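Local coordinates for (R)-S-adenosyl-L-methionine hydrolase (Thermus thermophilus, PDB 2CW5), which catalyses the hydrolysis of S-adenosyl-L-methionine to adenosine and L-methionine, without chlorinase or fluorinase activity, and works as a homotrimer, at residues 221-224 with 230-233; 48-53 with 177-182. All blocks are in the same frame, centred on the assembly; numbering follows the deposited sequence.

Contact 1. Residues 221-224 with 230-233; sequences PVAY and LLEV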
loop_
_atom_site.group_PDB
_atom_site.type_symbol
_atom_site.label_atom_id
_atom_site.label_comp_id
_atom_site.label_asym_id
_atom_site.label_seq_id
_atom_site.Cartn_x
_atom_site.Cartn_y
_atom_site.Cartn_z
ATOM N N PRO C 221 21.254 -18.074 12.808
ATOM C CA PRO C 221 20.912 -18.362 11.409
ATOM C C PRO C 221 20.559 -19.833 11.187
ATOM O O PRO C 221 21.144 -20.720 11.803
ATOM C CB PRO C 221 22.180 -17.978 10.671
ATOM C CG PRO C 221 23.232 -18.490 11.614
ATOM C CD PRO C 221 22.720 -18.019 12.974
ATOM N N VAL C 222 19.612 -20.087 10.292
ATOM C CA VAL C 222 19.198 -21.452 9.996
ATOM C C VAL C 222 18.749 -21.574 8.541
ATOM O O VAL C 222 18.191 -20.632 7.974
ATOM C CB VAL C 222 18.043 -21.882 10.933
ATOM C CG1 VAL C 222 16.842 -20.970 10.727
ATOM C CG2 VAL C 222 17.674 -23.337 10.683
ATOM N N ALA C 223 19.006 -22.733 7.940
ATOM C CA ALA C 223 18.621 -22.986 6.553
ATOM C C ALA C 223 17.491 -24.013 6.526
ATOM O O ALA C 223 17.438 -24.915 7.365
ATOM C CB ALA C 223 19.818 -23.496 5.759
ATOM N N TYR C 224 16.596 -23.875 5.551
ATOM C CA TYR C 224 15.450 -24.770 5.420
ATOM C C TYR C 224 14.873 -24.639 4.017
ATOM O O TYR C 224 15.157 -23.667 3.315
ATOM C CB TYR C 224 14.380 -24.371 6.439
ATOM C CG TYR C 224 13.951 -22.927 6.284
ATOM C CD1 TYR C 224 12.938 -22.569 5.394
ATOM C CD2 TYR C 224 14.623 -21.907 6.958
ATOM C CE1 TYR C 224 12.611 -21.236 5.174
ATOM C CE2 TYR C 224 14.304 -20.568 6.743
ATOM C CZ TYR C 224 13.301 -20.240 5.849
ATOM O OH TYR C 224 13.004 -18.917 5.608
ATOM N N LEU C 230 12.613 -23.574 -2.629
ATOM C CA LEU C 230 14.016 -23.171 -2.702
ATOM C C LEU C 230 14.608 -23.070 -1.301
ATOM O O LEU C 230 13.915 -22.693 -0.349
ATOM C CB LEU C 230 14.147 -21.823 -3.413
ATOM C CG LEU C 230 13.678 -21.780 -4.870
ATOM C CD1 LEU C 230 13.843 -20.366 -5.424
ATOM C CD2 LEU C 230 14.480 -22.777 -5.692
ATOM N N LEU C 231 15.886 -23.408 -1.168
ATOM C CA LEU C 231 16.540 -23.341 0.133
ATOM C C LEU C 231 16.626 -21.882 0.566
ATOM O O LEU C 231 16.930 -21.001 -0.237
ATOM C CB LEU C 231 17.946 -23.961 0.073
ATOM C CG LEU C 231 18.739 -24.008 1.392
ATOM C CD1 LEU C 231 19.793 -25.101 1.332
ATOM C CD2 LEU C 231 19.386 -22.661 1.662
ATOM N N GLU C 232 16.342 -21.633 1.840
ATOM C CA GLU C 232 16.387 -20.284 2.379
ATOM C C GLU C 232 17.267 -20.234 3.621
ATOM O O GLU C 232 17.487 -21.254 4.273
ATOM C CB GLU C 232 14.970 -19.812 2.729
ATOM C CG GLU C 232 14.105 -19.478 1.516
ATOM C CD GLU C 232 12.672 -19.115 1.885
ATOM O OE1 GLU C 232 12.465 -18.449 2.923
ATOM O OE2 GLU C 232 11.753 -19.478 1.124
ATOM N N VAL C 233 17.776 -19.043 3.925
ATOM C CA VAL C 233 18.619 -18.816 5.097
ATOM C C VAL C 233 18.013 -17.667 5.893
ATOM O O VAL C 233 17.904 -16.546 5.393
ATOM C CB VAL C 233 20.060 -18.429 4.702
ATOM C CG1 VAL C 233 20.851 -18.013 5.946
ATOM C CG2 VAL C 233 20.744 -19.603 4.023
#
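Y224 and E232 form an antiparallel hydrogen-bonded pair and A223 with V233 the non-hydrogen-bonded pair beside it, the two strands running 171° apart with axes 4.7 Å from each other. Y224 N gives its hydrogen to E232 O at 3.0 Å, and E232 N returns one to Y224 O at 2.8 Å. E232 O also receives a CA-H...O contact from A223 CA. On the same face of the sheet, the phenol of Y224 lies across the glutamate side chain. Its CG sits between the backbone N and the carbonyl carbon (chi1 57°), a torsion that folds the ring back over the neighbouring strand: E232 O lies over one ring face, offset toward the rim, and E232 CB comes within 3.6 Å of Y224 CZ. The glutamate chain runs out extended, its carboxylate plane 61° from the ring, and E232 OE1 accepts a weak hydrogen bond from Y224 OH at 2.8 Å. On the other face A223 CB meets L231 CD2 at 4.2 Å and, slightly farther off, V233 CG2. F213 packs edge-to-face with the Y224 ring, and Y50 and I188 touch E232. By similarity to relatives, E232 probably binds S-adenosyl-L-methionine; the pairing fixes its backbone, and the phenol, over CB and weakly bonded to OE1, would limit where the carboxylate can swing.

Contact 2. Residues 48-53 with 177-182; sequences AAYALF and EVLTFD
The Y50 ring meets L179 and T180 obliquely, with the methyls L179 CD2 and T180 CG2 set near its CB end and presented squarely to neither face nor edge. L179 CD2 reaches CD1 of the Y50 ring at 3.9 Å and lies 4.1 Å from Y50 CB. T180 CG2 comes to Y50 CB, also at 3.9 Å, so the contact bears on the root of the tyrosine and leaves its hydroxyl end to other neighbours. Y50 CG stands anti to the backbone N (chi1 -179°), which lays the ring past L179 and T180, with CB and CD1 against the two methyls and the hydroxyl end directed on toward E232. The leucine side chain crosses it at a slant. In T180 it is OG1 that takes the anti place, and CG2, lodged between N and the carbonyl carbon, is the branch turned to the tyrosine. The meeting is wholly apolar and small, burying 118 Å² in all, and the backbones stay apart, with Y50 CA and T180 CA 7.7 Å from each other. Polar bonds close by add to the joint: R46, from the same helix, forms a salt bridge with E177 and hydrogen bonds to the carbonyl oxygens of V178 and L179. Y50 also packs on I188 and A228, while A51 and L52 rest on L7 behind the helix. Two consecutive residues of the strand can face the same tyrosine because L179 and T180 both lie opposite I188, a classic beta bulge. Helix 45-55 belongs to the N-terminal alpha/beta domain and strand 175-181 to the C-terminal antiparallel sheet, making this an interdomain helix-on-sheet contact of the two-domain SAM hydrolase/halogenase family.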
loop_
_atom_site.group_PDB
_atom_site.type_symbol
_atom_site.label_atom_id
_atom_site.label_comp_id
_atom_site.label_asym_id
_atom_site.label_seq_id
_atom_site.Cartn_x
_atom_site.Cartn_y
_atom_site.Cartn_z
ATOM N N ALA C 48 11.586 -9.299 -7.901
ATOM C CA ALA C 48 10.325 -9.353 -8.633
ATOM C C ALA C 48 10.148 -10.682 -9.355
ATOM O O ALA C 48 9.042 -11.233 -9.388
ATOM C CB ALA C 48 10.246 -8.193 -9.630
ATOM N N ALA C 49 11.231 -11.202 -9.935
ATOM C CA ALA C 49 11.161 -12.485 -10.639
ATOM C C ALA C 49 10.736 -13.574 -9.664
ATOM O O ALA C 49 9.927 -14.442 -9.999
ATOM C CB ALA C 49 12.523 -12.846 -11.240
ATOM N N TYR C 50 11.291 -13.532 -8.459
ATOM C CA TYR C 50 10.958 -14.542 -7.458
ATOM C C TYR C 50 9.502 -14.429 -7.011
ATOM O O TYR C 50 8.815 -15.444 -6.868
ATOM C CB TYR C 50 11.887 -14.442 -6.239
ATOM C CG TYR C 50 11.584 -15.497 -5.190
ATOM C CD1 TYR C 50 11.688 -16.857 -5.495
ATOM C CD2 TYR C 50 11.142 -15.141 -3.914
ATOM C CE1 TYR C 50 11.356 -17.833 -4.562
ATOM C CE2 TYR C 50 10.806 -16.118 -2.966
ATOM C CZ TYR C 50 10.915 -17.459 -3.302
ATOM O OH TYR C 50 10.579 -18.435 -2.390
ATOM N N ALA C 51 9.027 -13.202 -6.794
ATOM C CA ALA C 51 7.645 -12.992 -6.369
ATOM C C ALA C 51 6.660 -13.622 -7.360
ATOM O O ALA C 51 5.663 -14.217 -6.958
ATOM C CB ALA C 51 7.357 -11.498 -6.218
ATOM N N LEU C 52 6.936 -13.478 -8.654
ATOM C CA LEU C 52 6.075 -14.059 -9.679
ATOM C C LEU C 52 6.134 -15.584 -9.595
ATOM O O LEU C 52 5.113 -16.259 -9.660
ATOM C CB LEU C 52 6.514 -13.589 -11.069
ATOM C CG LEU C 52 6.305 -12.093 -11.344
ATOM C CD1 LEU C 52 6.947 -11.716 -12.680
ATOM C CD2 LEU C 52 4.813 -11.777 -11.361
ATOM N N PHE C 53 7.346 -16.112 -9.448
ATOM C CA PHE C 53 7.584 -17.549 -9.332
ATOM C C PHE C 53 6.772 -18.125 -8.170
ATOM O O PHE C 53 6.155 -19.186 -8.276
ATOM C CB PHE C 53 9.078 -17.768 -9.080
ATOM C CG PHE C 53 9.469 -19.199 -8.879
ATOM C CD1 PHE C 53 9.609 -20.059 -9.966
ATOM C CD2 PHE C 53 9.745 -19.680 -7.600
ATOM C CE1 PHE C 53 10.025 -21.377 -9.782
ATOM C CE2 PHE C 53 10.163 -21.000 -7.404
ATOM C CZ PHE C 53 10.304 -21.849 -8.499
ATOM N N GLU C 177 23.442 -20.039 -5.586
ATOM C CA GLU C 177 23.765 -18.658 -5.245
ATOM C C GLU C 177 22.583 -18.001 -4.552
ATOM O O GLU C 177 21.473 -18.528 -4.573
ATOM C CB GLU C 177 24.105 -17.859 -6.508
ATOM C CG GLU C 177 22.883 -17.552 -7.374
ATOM C CD GLU C 177 23.200 -16.650 -8.554
ATOM O OE1 GLU C 177 23.664 -17.155 -9.594
ATOM O OE2 GLU C 177 22.989 -15.426 -8.433
ATOM N N VAL C 178 22.824 -16.856 -3.921
ATOM C CA VAL C 178 21.737 -16.137 -3.282
ATOM C C VAL C 178 20.958 -15.472 -4.412
ATOM O O VAL C 178 21.516 -14.681 -5.182
ATOM C CB VAL C 178 22.253 -15.049 -2.309
ATOM C CG1 VAL C 178 21.080 -14.245 -1.775
ATOM C CG2 VAL C 178 23.009 -15.700 -1.148
ATOM N N LEU C 179 19.676 -15.810 -4.524
ATOM C CA LEU C 179 18.821 -15.255 -5.570
ATOM C C LEU C 179 18.358 -13.846 -5.230
ATOM O O LEU C 179 18.506 -12.914 -6.030
ATOM C CB LEU C 179 17.592 -16.150 -5.780
ATOM C CG LEU C 179 16.514 -15.638 -6.751
ATOM C CD1 LEU C 179 17.087 -15.524 -8.155
ATOM C CD2 LEU C 179 15.327 -16.596 -6.749
ATOM N N THR C 180 17.797 -13.698 -4.037
ATOM C CA THR C 180 17.278 -12.417 -3.578
ATOM C C THR C 180 16.977 -12.553 -2.083
ATOM O O THR C 180 17.352 -13.549 -1.472
ATOM C CB THR C 180 15.981 -12.060 -4.359
ATOM O OG1 THR C 180 15.508 -10.768 -3.961
ATOM C CG2 THR C 180 14.893 -13.103 -4.096
ATOM N N PHE C 181 16.320 -11.551 -1.499
ATOM C CA PHE C 181 15.963 -11.574 -0.075
ATOM C C PHE C 181 14.481 -11.242 0.067
ATOM O O PHE C 181 13.909 -10.596 -0.807
ATOM C CB PHE C 181 16.764 -10.515 0.694
ATOM C CG PHE C 181 18.246 -10.712 0.637
ATOM C CD1 PHE C 181 18.875 -11.617 1.485
ATOM C CD2 PHE C 181 19.015 -10.012 -0.289
ATOM C CE1 PHE C 181 20.248 -11.823 1.412
ATOM C CE2 PHE C 181 20.387 -10.211 -0.368
ATOM C CZ PHE C 181 21.007 -11.119 0.484
ATOM N N ASP C 182 13.844 -11.685 1.149
ATOM C CA ASP C 182 12.443 -11.325 1.324
ATOM C C ASP C 182 12.379 -10.074 2.197
ATOM O O ASP C 182 13.416 -9.521 2.572
ATOM C CB ASP C 182 11.612 -12.468 1.930
ATOM C CG ASP C 182 12.051 -12.857 3.320
ATOM O OD1 ASP C 182 12.683 -12.036 4.019
ATOM O OD2 ASP C 182 11.734 -13.998 3.721
#

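Y50 joins the two contacts, whose centres lie 14 Å apart. In contact 2 the base of its side chain rests on strand 175-181; its far end reaches contact 1, where Y50 CE1 packs on L230 CD1 at 3.7 Å and Y50 OH lies 3.8 Å from E232 OE2, a packing distance. L230 CD1 also comes within 4.3 Å of L179 CD2. Both contacts use the C-terminal antiparallel sheet, with strand 187-189 running between their strands. Side chains of E232 and Y50 each lie about 5 Å from that of S227, which by similarity also probably binds S-adenosyl-L-methionine; this places helix 45-55 of the N-terminal domain beside the probable substrate site.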